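Local coordinates for uncharacterized protein YqbN (Bacillus subtilis, PDB 3KLU), which is of unknown function but probably serves as a chaperone in phage tail assembly, at residues Thr20-Lys32 and Gly39-Thr51. Sequence-based numbering, arbitrary orientation.
Sequences TIDAEEVEVPISK and GNVVPFIFKAITT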
loop_
_atom_site.group_PDB
_atom_site.type_symbol
_atom_site.label_atom_id
_atom_site.label_comp_id
_atom_site.label_asym_id
_atom_site.label_seq_id
_atom_site.Cartn_x
_atom_site.Cartn_y
_atom_site.Cartn_z
ATOM N N THR A 20 15.090 13.019 -11.242
ATOM C CA THR A 20 14.954 12.157 -10.072
ATOM C C THR A 20 14.222 10.872 -10.382
ATOM O O THR A 20 13.022 10.891 -10.686
ATOM C CB THR A 20 14.190 12.811 -8.922
ATOM O OG1 THR A 20 12.787 12.693 -9.177
ATOM C CG2 THR A 20 14.572 14.277 -8.763
ATOM N N ILE A 21 14.958 9.768 -10.307
ATOM C CA ILE A 21 14.420 8.439 -10.541
ATOM C C ILE A 21 13.134 8.287 -9.746
ATOM O O ILE A 21 13.040 8.718 -8.602
ATOM C CB ILE A 21 15.425 7.399 -10.088
ATOM C CG1 ILE A 21 16.660 7.522 -10.956
ATOM C CG2 ILE A 21 14.837 6.012 -10.169
ATOM C CD1 ILE A 21 17.835 6.834 -10.395
ATOM N N ASP A 22 12.124 7.684 -10.330
ATOM C CA ASP A 22 10.940 7.589 -9.543
ATOM C C ASP A 22 10.762 6.265 -8.858
ATOM O O ASP A 22 11.422 5.274 -9.180
ATOM C CB ASP A 22 9.710 7.915 -10.369
ATOM C CG ASP A 22 8.611 8.548 -9.521
ATOM O OD1 ASP A 22 7.849 7.810 -8.838
ATOM O OD2 ASP A 22 8.534 9.801 -9.523
ATOM N N ALA A 23 9.849 6.288 -7.893
ATOM C CA ALA A 23 9.493 5.135 -7.086
ATOM C C ALA A 23 9.057 3.910 -7.878
ATOM O O ALA A 23 8.318 3.976 -8.857
ATOM C CB ALA A 23 8.404 5.512 -6.088
ATOM N N GLU A 24 9.559 2.792 -7.404
ATOM C CA GLU A 24 9.309 1.471 -7.921
ATOM C C GLU A 24 8.028 1.084 -8.648
ATOM O O GLU A 24 7.585 1.674 -9.630
ATOM C CB GLU A 24 9.459 0.508 -6.760
ATOM C CG GLU A 24 9.311 1.162 -5.359
ATOM C CD GLU A 24 7.955 1.813 -5.123
ATOM O OE1 GLU A 24 7.050 1.570 -5.944
ATOM O OE2 GLU A 24 7.794 2.554 -4.122
ATOM N N GLU A 25 7.504 0.009 -8.085
ATOM C CA GLU A 25 6.324 -0.765 -8.426
ATOM C C GLU A 25 7.005 -2.105 -8.214
ATOM O O GLU A 25 7.571 -2.700 -9.121
ATOM C CB GLU A 25 5.871 -0.571 -9.864
ATOM C CG GLU A 25 4.676 0.362 -9.955
ATOM C CD GLU A 25 3.541 -0.200 -10.807
ATOM O OE1 GLU A 25 3.645 -1.361 -11.266
ATOM O OE2 GLU A 25 2.539 0.522 -11.014
ATOM N N VAL A 26 7.004 -2.506 -6.949
ATOM C CA VAL A 26 7.630 -3.714 -6.452
ATOM C C VAL A 26 6.618 -4.854 -6.283
ATOM O O VAL A 26 5.598 -4.693 -5.598
ATOM C CB VAL A 26 8.263 -3.379 -5.096
ATOM C CG1 VAL A 26 8.795 -4.607 -4.420
ATOM C CG2 VAL A 26 9.357 -2.358 -5.304
ATOM N N GLU A 27 6.885 -6.001 -6.906
ATOM C CA GLU A 27 5.999 -7.163 -6.794
ATOM C C GLU A 27 6.445 -7.993 -5.608
ATOM O O GLU A 27 7.625 -8.260 -5.447
ATOM C CB GLU A 27 6.085 -8.032 -8.023
ATOM C CG GLU A 27 5.152 -7.697 -9.137
ATOM C CD GLU A 27 5.293 -8.725 -10.253
ATOM O OE1 GLU A 27 4.485 -8.702 -11.210
ATOM O OE2 GLU A 27 6.229 -9.560 -10.154
ATOM N N VAL A 28 5.488 -8.427 -4.804
ATOM C CA VAL A 28 5.776 -9.197 -3.605
ATOM C C VAL A 28 4.694 -10.235 -3.415
ATOM O O VAL A 28 3.502 -9.893 -3.352
ATOM C CB VAL A 28 5.739 -8.313 -2.336
ATOM C CG1 VAL A 28 6.105 -9.140 -1.135
ATOM C CG2 VAL A 28 6.655 -7.103 -2.483
ATOM N N PRO A 29 5.082 -11.514 -3.302
ATOM C CA PRO A 29 4.098 -12.587 -3.106
ATOM C C PRO A 29 3.660 -12.641 -1.634
ATOM O O PRO A 29 4.152 -13.429 -0.848
ATOM C CB PRO A 29 4.848 -13.824 -3.560
ATOM C CG PRO A 29 6.240 -13.530 -3.083
ATOM C CD PRO A 29 6.449 -12.047 -3.392
ATOM N N ILE A 30 2.715 -11.791 -1.272
ATOM C CA ILE A 30 2.216 -11.716 0.094
ATOM C C ILE A 30 1.522 -12.985 0.579
ATOM O O ILE A 30 1.464 -13.228 1.780
ATOM C CB ILE A 30 1.251 -10.517 0.223
ATOM C CG1 ILE A 30 2.068 -9.212 0.227
ATOM C CG2 ILE A 30 0.381 -10.644 1.478
ATOM C CD1 ILE A 30 2.932 -9.034 1.442
ATOM N N SER A 31 0.970 -13.774 -0.340
ATOM C CA SER A 31 0.296 -15.011 0.041
ATOM C C SER A 31 0.266 -16.051 -1.073
ATOM O O SER A 31 0.071 -15.728 -2.254
ATOM C CB SER A 31 -1.140 -14.732 0.494
ATOM O OG SER A 31 -1.835 -15.955 0.651
ATOM N N LYS A 32 0.452 -17.307 -0.688
ATOM C CA LYS A 32 0.438 -18.387 -1.665
ATOM C C LYS A 32 -0.999 -18.851 -1.994
ATOM O O LYS A 32 -1.196 -19.682 -2.871
ATOM C CB LYS A 32 1.274 -19.562 -1.162
ATOM C CG LYS A 32 2.777 -19.280 -0.974
ATOM C CD LYS A 32 3.444 -20.543 -0.420
ATOM C CE LYS A 32 4.905 -20.370 -0.055
ATOM N NZ LYS A 32 5.412 -21.576 0.702
ATOM N N GLY A 39 -2.032 -21.917 -11.815
ATOM C CA GLY A 39 -1.496 -22.321 -10.522
ATOM C C GLY A 39 -0.357 -21.513 -9.934
ATOM O O GLY A 39 0.166 -21.859 -8.891
ATOM N N ASN A 40 0.038 -20.436 -10.600
ATOM C CA ASN A 40 1.106 -19.583 -10.101
ATOM C C ASN A 40 0.624 -18.487 -9.162
ATOM O O ASN A 40 -0.467 -17.925 -9.338
ATOM C CB ASN A 40 1.833 -18.956 -11.271
ATOM C CG ASN A 40 2.568 -19.977 -12.082
ATOM O OD1 ASN A 40 2.653 -19.856 -13.302
ATOM N ND2 ASN A 40 3.116 -20.998 -11.414
ATOM N N VAL A 41 1.451 -18.197 -8.165
ATOM C CA VAL A 41 1.128 -17.180 -7.188
ATOM C C VAL A 41 0.962 -15.824 -7.880
ATOM O O VAL A 41 1.683 -15.490 -8.819
ATOM C CB VAL A 41 2.226 -17.038 -6.119
ATOM C CG1 VAL A 41 1.817 -15.978 -5.120
ATOM C CG2 VAL A 41 2.463 -18.361 -5.433
ATOM N N VAL A 42 -0.008 -15.061 -7.401
ATOM C CA VAL A 42 -0.283 -13.734 -7.929
ATOM C C VAL A 42 0.310 -12.784 -6.909
ATOM O O VAL A 42 -0.274 -12.573 -5.847
ATOM C CB VAL A 42 -1.783 -13.521 -8.017
ATOM C CG1 VAL A 42 -2.061 -12.128 -8.478
ATOM C CG2 VAL A 42 -2.413 -14.586 -8.969
ATOM N N PRO A 43 1.499 -12.224 -7.189
ATOM C CA PRO A 43 2.105 -11.302 -6.214
ATOM C C PRO A 43 1.390 -9.960 -6.113
ATOM O O PRO A 43 0.706 -9.535 -7.043
ATOM C CB PRO A 43 3.539 -11.140 -6.724
ATOM C CG PRO A 43 3.367 -11.238 -8.213
ATOM C CD PRO A 43 2.365 -12.360 -8.384
ATOM N N PHE A 44 1.528 -9.320 -4.960
ATOM C CA PHE A 44 0.946 -8.008 -4.777
ATOM C C PHE A 44 1.932 -7.032 -5.406
ATOM O O PHE A 44 3.141 -7.277 -5.393
ATOM C CB PHE A 44 0.859 -7.677 -3.303
ATOM C CG PHE A 44 -0.384 -8.136 -2.657
ATOM C CD1 PHE A 44 -0.964 -9.332 -3.012
ATOM C CD2 PHE A 44 -0.943 -7.393 -1.646
ATOM C CE1 PHE A 44 -2.118 -9.793 -2.335
ATOM C CE2 PHE A 44 -2.093 -7.834 -0.957
ATOM C CZ PHE A 44 -2.678 -9.036 -1.305
ATOM N N ILE A 45 1.408 -5.936 -5.952
ATOM C CA ILE A 45 2.234 -4.885 -6.515
ATOM C C ILE A 45 2.097 -3.661 -5.616
ATOM O O ILE A 45 0.972 -3.122 -5.415
ATOM C CB ILE A 45 1.786 -4.507 -7.894
ATOM C CG1 ILE A 45 1.924 -5.702 -8.809
ATOM C CG2 ILE A 45 2.657 -3.355 -8.429
ATOM C CD1 ILE A 45 1.413 -5.405 -10.219
ATOM N N PHE A 46 3.238 -3.245 -5.063
ATOM C CA PHE A 46 3.329 -2.091 -4.178
ATOM C C PHE A 46 4.039 -0.956 -4.907
ATOM O O PHE A 46 4.788 -1.189 -5.875
ATOM C CB PHE A 46 4.126 -2.413 -2.914
ATOM C CG PHE A 46 3.483 -3.472 -2.017
ATOM C CD1 PHE A 46 3.570 -4.831 -2.339
ATOM C CD2 PHE A 46 2.881 -3.109 -0.815
ATOM C CE1 PHE A 46 3.076 -5.804 -1.460
ATOM C CE2 PHE A 46 2.383 -4.073 0.069
ATOM C CZ PHE A 46 2.479 -5.412 -0.245
ATOM N N LYS A 47 3.767 0.265 -4.455
ATOM C CA LYS A 47 4.373 1.471 -4.997
ATOM C C LYS A 47 4.145 2.563 -3.979
ATOM O O LYS A 47 3.006 2.946 -3.733
ATOM C CB LYS A 47 3.724 1.884 -6.307
ATOM C CG LYS A 47 4.392 3.099 -6.941
ATOM C CD LYS A 47 3.520 3.636 -8.076
ATOM C CE LYS A 47 4.330 4.495 -9.008
ATOM N NZ LYS A 47 4.959 5.533 -8.167
ATOM N N ALA A 48 5.230 3.034 -3.370
ATOM C CA ALA A 48 5.185 4.103 -2.367
ATOM C C ALA A 48 4.294 5.294 -2.765
ATOM O O ALA A 48 4.197 5.690 -3.937
ATOM C CB ALA A 48 6.605 4.613 -2.078
ATOM N N ILE A 49 3.620 5.851 -1.775
ATOM C CA ILE A 49 2.797 7.008 -2.056
ATOM C C ILE A 49 3.682 8.226 -1.737
ATOM O O ILE A 49 4.855 8.074 -1.410
ATOM C CB ILE A 49 1.509 6.973 -1.214
ATOM C CG1 ILE A 49 1.852 6.907 0.276
ATOM C CG2 ILE A 49 0.705 5.741 -1.606
ATOM C CD1 ILE A 49 0.681 7.159 1.196
ATOM N N THR A 50 3.133 9.419 -1.820
ATOM C CA THR A 50 3.939 10.588 -1.585
ATOM C C THR A 50 3.977 10.982 -0.129
ATOM O O THR A 50 3.150 10.543 0.711
ATOM C CB THR A 50 3.403 11.755 -2.391
ATOM O OG1 THR A 50 2.115 12.109 -1.884
ATOM C CG2 THR A 50 3.237 11.336 -3.868
ATOM N N THR A 51 4.958 11.807 0.178
ATOM C CA THR A 51 5.120 12.303 1.523
ATOM C C THR A 51 3.927 13.210 1.835
ATOM O O THR A 51 3.358 13.133 2.915
ATOM C CB THR A 51 6.463 13.052 1.620
ATOM O OG1 THR A 51 7.534 12.124 1.339
ATOM C CG2 THR A 51 6.614 13.705 2.999
HETATM O O HOH W 1 0.522 -13.301 -3.321
#
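One face of the Phe-44 ring is covered by Ile-30, whose CB sits 4.0 Å from the ring centroid and only 9° off the normal, a CH-pi contact. The same isoleucine meets Phe-46 differently: its CG1, turned beside its own backbone N (chi1 -74°), lies near the ring plane at the edge, 3.9 Å from Phe-46 CZ. Val-26 O also lies near the ring plane, by CD1, while the side chains of Val-28 and Phe-46 cross at about a right angle, with Val-28 CB 3.8 Å from Phe-46 CE1. Trp-126 of helix 120-133 meets both phenylalanine rings, so this side of the strands faces the helical part of the chain. The strands form an antiparallel ladder in which 44-46 is the middle strand of a three-stranded sheet, flanked by 26-28 and 90-92. Four backbone bonds join the hydrogen-bonded pairs Val-26/Phe-46 and Val-28/Phe-44; the straightest, Phe-46 N to Val-26 O, measures 2.8 Å at 179°. Between them, on the other side of the sheet, Glu-27 and Ile-45 run side by side, and the extended Glu-27 chain brings its CD to 3.8 Å from Pro-43 CG. Past the strand end, Ala-48 N donates to the syn side of Glu-24 OE2 (2.7 Å), although Glu-24 is poorly ordered. At the far end a water bridges Ser-31 N and Val-42 O, and Val-41 CG1 packs 4.0 Å from Pro-29 CB.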